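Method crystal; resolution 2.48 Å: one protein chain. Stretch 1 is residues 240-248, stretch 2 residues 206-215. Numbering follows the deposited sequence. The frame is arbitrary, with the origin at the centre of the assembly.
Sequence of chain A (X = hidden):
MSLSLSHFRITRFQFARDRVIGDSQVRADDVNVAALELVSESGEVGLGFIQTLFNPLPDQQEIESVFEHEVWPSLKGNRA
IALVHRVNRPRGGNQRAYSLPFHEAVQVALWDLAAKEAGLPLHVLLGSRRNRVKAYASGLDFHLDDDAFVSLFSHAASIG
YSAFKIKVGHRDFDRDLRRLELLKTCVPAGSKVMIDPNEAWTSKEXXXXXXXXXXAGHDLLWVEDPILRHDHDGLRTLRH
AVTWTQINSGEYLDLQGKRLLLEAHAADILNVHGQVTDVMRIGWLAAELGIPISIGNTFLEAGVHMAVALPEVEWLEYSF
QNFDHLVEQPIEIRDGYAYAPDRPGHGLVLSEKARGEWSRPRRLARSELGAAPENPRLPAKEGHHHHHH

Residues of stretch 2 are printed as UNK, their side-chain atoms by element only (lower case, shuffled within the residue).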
# COMPACT_ATOMS: atom_id res chain seq x y z
N HIS A 240 9.68 -8.42 -12.57
CA HIS A 240 9.55 -9.53 -11.65
C HIS A 240 9.58 -10.90 -12.30
O HIS A 240 10.07 -11.83 -11.68
CB HIS A 240 8.31 -9.38 -10.78
CG HIS A 240 8.27 -8.11 -9.99
ND1 HIS A 240 7.10 -7.60 -9.46
CD2 HIS A 240 9.27 -7.25 -9.62
CE1 HIS A 240 7.37 -6.46 -8.83
NE2 HIS A 240 8.68 -6.24 -8.89
N ALA A 241 9.10 -11.03 -13.55
CA ALA A 241 8.91 -12.35 -14.15
C ALA A 241 10.04 -12.76 -15.04
O ALA A 241 10.31 -13.96 -15.20
CB ALA A 241 7.58 -12.40 -14.97
N VAL A 242 10.69 -11.77 -15.64
CA VAL A 242 11.76 -11.97 -16.61
C VAL A 242 13.07 -12.04 -15.79
O VAL A 242 13.74 -11.03 -15.50
CB VAL A 242 11.74 -10.81 -17.66
CG1 VAL A 242 12.83 -10.94 -18.63
CG2 VAL A 242 10.41 -10.77 -18.41
N THR A 243 13.43 -13.25 -15.41
CA THR A 243 14.54 -13.44 -14.55
C THR A 243 15.81 -13.67 -15.35
O THR A 243 16.89 -13.79 -14.75
CB THR A 243 14.31 -14.74 -13.71
OG1 THR A 243 14.12 -15.80 -14.61
CG2 THR A 243 13.06 -14.64 -12.86
N TRP A 244 15.68 -13.79 -16.68
CA TRP A 244 16.84 -14.10 -17.55
C TRP A 244 17.41 -12.87 -18.33
O TRP A 244 18.42 -12.98 -19.02
CB TRP A 244 16.48 -15.26 -18.53
CG TRP A 244 15.28 -14.92 -19.42
CD1 TRP A 244 15.31 -14.35 -20.64
CD2 TRP A 244 13.87 -15.07 -19.07
NE1 TRP A 244 14.02 -14.13 -21.10
CE2 TRP A 244 13.12 -14.58 -20.18
CE3 TRP A 244 13.18 -15.62 -17.97
CZ2 TRP A 244 11.72 -14.61 -20.22
CZ3 TRP A 244 11.75 -15.62 -17.99
CH2 TRP A 244 11.05 -15.12 -19.12
N THR A 245 16.76 -11.72 -18.26
CA THR A 245 17.29 -10.57 -18.97
C THR A 245 16.83 -9.31 -18.28
O THR A 245 16.00 -9.40 -17.38
CB THR A 245 16.91 -10.56 -20.50
OG1 THR A 245 17.63 -9.52 -21.14
CG2 THR A 245 15.45 -10.30 -20.76
N GLN A 246 17.34 -8.16 -18.72
CA GLN A 246 17.03 -6.87 -18.09
C GLN A 246 16.01 -6.06 -18.88
O GLN A 246 16.01 -6.12 -20.10
CB GLN A 246 18.31 -6.05 -17.96
CG GLN A 246 19.30 -6.57 -16.90
CD GLN A 246 20.66 -5.89 -16.97
OE1 GLN A 246 21.08 -5.24 -16.04
NE2 GLN A 246 21.35 -6.05 -18.10
N ILE A 247 15.14 -5.33 -18.17
CA ILE A 247 14.15 -4.47 -18.76
C ILE A 247 14.67 -3.03 -18.73
O ILE A 247 14.77 -2.41 -17.66
CB ILE A 247 12.81 -4.55 -18.00
CG1 ILE A 247 12.34 -6.02 -17.83
CG2 ILE A 247 11.74 -3.68 -18.67
CD1 ILE A 247 11.95 -6.75 -19.15
N ASN A 248 14.99 -2.49 -19.90
CA ASN A 248 15.67 -1.23 -19.99
C ASN A 248 14.58 -0.25 -20.33
O ASN A 248 13.84 -0.48 -21.25
CB ASN A 248 16.79 -1.36 -21.05
CG ASN A 248 17.65 -0.11 -21.20
OD1 ASN A 248 17.16 0.99 -21.14
ND2 ASN A 248 18.95 -0.29 -21.45
N UNK A 206 4.67 -8.77 -24.45
CA UNK A 206 6.17 -8.65 -24.27
C UNK A 206 6.74 -9.88 -23.61
O UNK A 206 7.67 -10.50 -24.11
c UNK A 206 6.54 -7.44 -23.49
N UNK A 207 6.14 -10.27 -22.49
CA UNK A 207 6.63 -11.40 -21.73
C UNK A 207 6.57 -12.76 -22.47
O UNK A 207 7.51 -13.54 -22.38
c UNK A 207 6.31 -12.48 -19.32
c UNK A 207 5.93 -11.46 -20.37
c UNK A 207 7.77 -12.92 -19.28
c UNK A 207 5.91 -11.87 -18.02
N UNK A 208 5.50 -13.04 -23.20
CA UNK A 208 5.45 -14.30 -23.97
C UNK A 208 6.39 -14.28 -25.15
O UNK A 208 6.95 -15.30 -25.50
c UNK A 208 4.01 -14.66 -24.43
o UNK A 208 3.56 -13.70 -25.38
c UNK A 208 3.04 -14.65 -23.23
N UNK A 209 6.61 -13.12 -25.75
CA UNK A 209 7.64 -12.96 -26.78
C UNK A 209 9.07 -13.12 -26.24
O UNK A 209 9.89 -13.82 -26.84
n UNK A 209 4.26 -9.84 -30.96
c UNK A 209 4.52 -10.87 -29.91
c UNK A 209 7.42 -11.64 -27.54
c UNK A 209 6.17 -11.80 -28.43
c UNK A 209 5.85 -10.65 -29.27
N UNK A 210 9.35 -12.54 -25.08
CA UNK A 210 10.63 -12.79 -24.43
C UNK A 210 10.85 -14.27 -24.12
O UNK A 210 11.97 -14.80 -24.29
c UNK A 210 10.70 -9.50 -22.36
c UNK A 210 10.90 -10.42 -23.55
c UNK A 210 12.21 -10.15 -24.30
c UNK A 210 10.79 -11.91 -23.17
N UNK A 211 9.79 -14.96 -23.72
CA UNK A 211 9.93 -16.41 -23.46
C UNK A 211 10.24 -17.17 -24.78
O UNK A 211 11.17 -17.99 -24.82
c UNK A 211 8.64 -16.98 -22.79
c UNK A 211 8.47 -16.43 -21.36
c UNK A 211 8.62 -18.53 -22.84
N UNK A 212 9.52 -16.83 -25.85
CA UNK A 212 9.68 -17.50 -27.12
C UNK A 212 11.07 -17.29 -27.65
O UNK A 212 11.72 -18.26 -28.09
c UNK A 212 8.67 -17.02 -28.09
N UNK A 213 11.56 -16.06 -27.56
CA UNK A 213 12.93 -15.72 -27.95
C UNK A 213 13.96 -16.49 -27.16
O UNK A 213 14.97 -16.91 -27.70
c UNK A 213 12.08 -12.00 -28.47
c UNK A 213 13.19 -14.18 -27.79
c UNK A 213 14.69 -13.87 -27.72
c UNK A 213 12.42 -13.40 -28.88
N UNK A 214 13.72 -16.69 -25.87
CA UNK A 214 14.68 -17.42 -25.08
C UNK A 214 14.68 -18.89 -25.52
O UNK A 214 15.74 -19.52 -25.68
n UNK A 214 15.03 -19.76 -19.43
c UNK A 214 15.03 -18.23 -22.71
c UNK A 214 14.36 -17.24 -23.59
n UNK A 214 16.23 -18.24 -20.56
n UNK A 214 17.29 -19.62 -19.01
c UNK A 214 15.01 -17.79 -21.28
c UNK A 214 16.20 -19.21 -19.66
N UNK A 215 13.46 -19.43 -25.71
CA UNK A 215 13.25 -20.81 -26.10
C UNK A 215 13.83 -21.11 -27.47
O UNK A 215 14.19 -22.27 -27.73
c UNK A 215 9.79 -21.74 -24.44
c UNK A 215 11.77 -21.19 -26.03
o UNK A 215 9.32 -22.24 -23.38
c UNK A 215 11.31 -21.60 -24.59
o UNK A 215 9.05 -21.35 -25.38
O HOH W 1 14.18 -13.37 -23.90

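Position 206 carries a single side-chain carbon. It is out of reach of stretch 1 and makes no contact there. One carbon means Ala-206.

Position 207 has four side-chain carbons, forked at the second. Its CA-to-CB bond points sideways to stretch 1, but the end of the side chain comes nearer and meets Ala-241, Val-242 and Trp-244. Four carbons with no other element, forked at the second, make leucine, so this is Leu-207. Its CD2 lies 3.5 Å from Ala-241 CB. Its CD1 lies 3.5 Å from Val-242 CG2 and 4.0 Å from Trp-244 CH2.

Position 208 has one carbon carrying an oxygen and a second carbon. The CA-to-CB bond points away from stretch 1, and nothing there is touched. The hydroxyl beside a methyl identifies Thr-208.

Position 209 shows four carbons in a row ending in nitrogen. The chain is nearly fully extended beyond its first torsion and is out of reach of stretch 1. This is Lys-209.

Position 210 again has four carbons forked at the second, but here the CA-to-CB bond points toward stretch 1. The side chain packs against Val-242, Trp-244 and Ile-247. It is Leu-210, with chi1 m and chi2 t. Its CD1 is 4.2 Å from Val-242 CG2 and 4.4 Å from Ile-247 CD1, while its CB is 4.1 Å from Trp-244 CZ2.

Position 211 has three carbons, one carrying the other two. Its CA-to-CB bond points sideways, and the side chain touches the indole of Trp-244. The fork at the first carbon, with two short arms, gives Val-211. Its CG2 is 3.7 Å from Trp-244 CH2.

Position 212 has one carbon and is out of reach. It is Ala-212.

Position 213 has four carbons, forked at the first, with one arm two carbons long. It is buried but makes no contact with stretch 1. The unequal arms identify Ile-213.

Position 214 has three carbons, a nitrogen, then a carbon carrying two more nitrogens. Its CA-to-CB bond points toward stretch 1, and the side chain lies over Trp-244. The guanidinium marks Arg-214. Its CD is 3.4 Å from Trp-244 CG. The same CD is 3.5 Å from the centroid of the Trp-244 five-membered ring and 12° off the normal, a CH-pi contact over the face.

Position 215 has three carbons, the third carrying two oxygens. It is exposed and makes no contact. The carboxylate gives Glu-215.

The contact is mainly apolar packing, with no direct hydrogen bond between the stretches. The helix presents Leu-207, Leu-210, Val-211 and Arg-214, spaced three or four residues apart or adjacent, to stretch 1. Trp-244 is the centre, touching all four. Its NE1 is too far from Leu-210 O for a direct bond, at 3.9 Å. A water bridges the gap: it accepts from Trp-244 NE1 at 2.9 Å and donates to Leu-210 O at 2.7 Å. Leu-210 O also accepts the helix hydrogen bond from Arg-214 N, at 3.0 Å. Ala-241, Val-242 and Ile-247 complete the packing around the two leucines.

Stretch 2 206-215: ALTKLVAIRE
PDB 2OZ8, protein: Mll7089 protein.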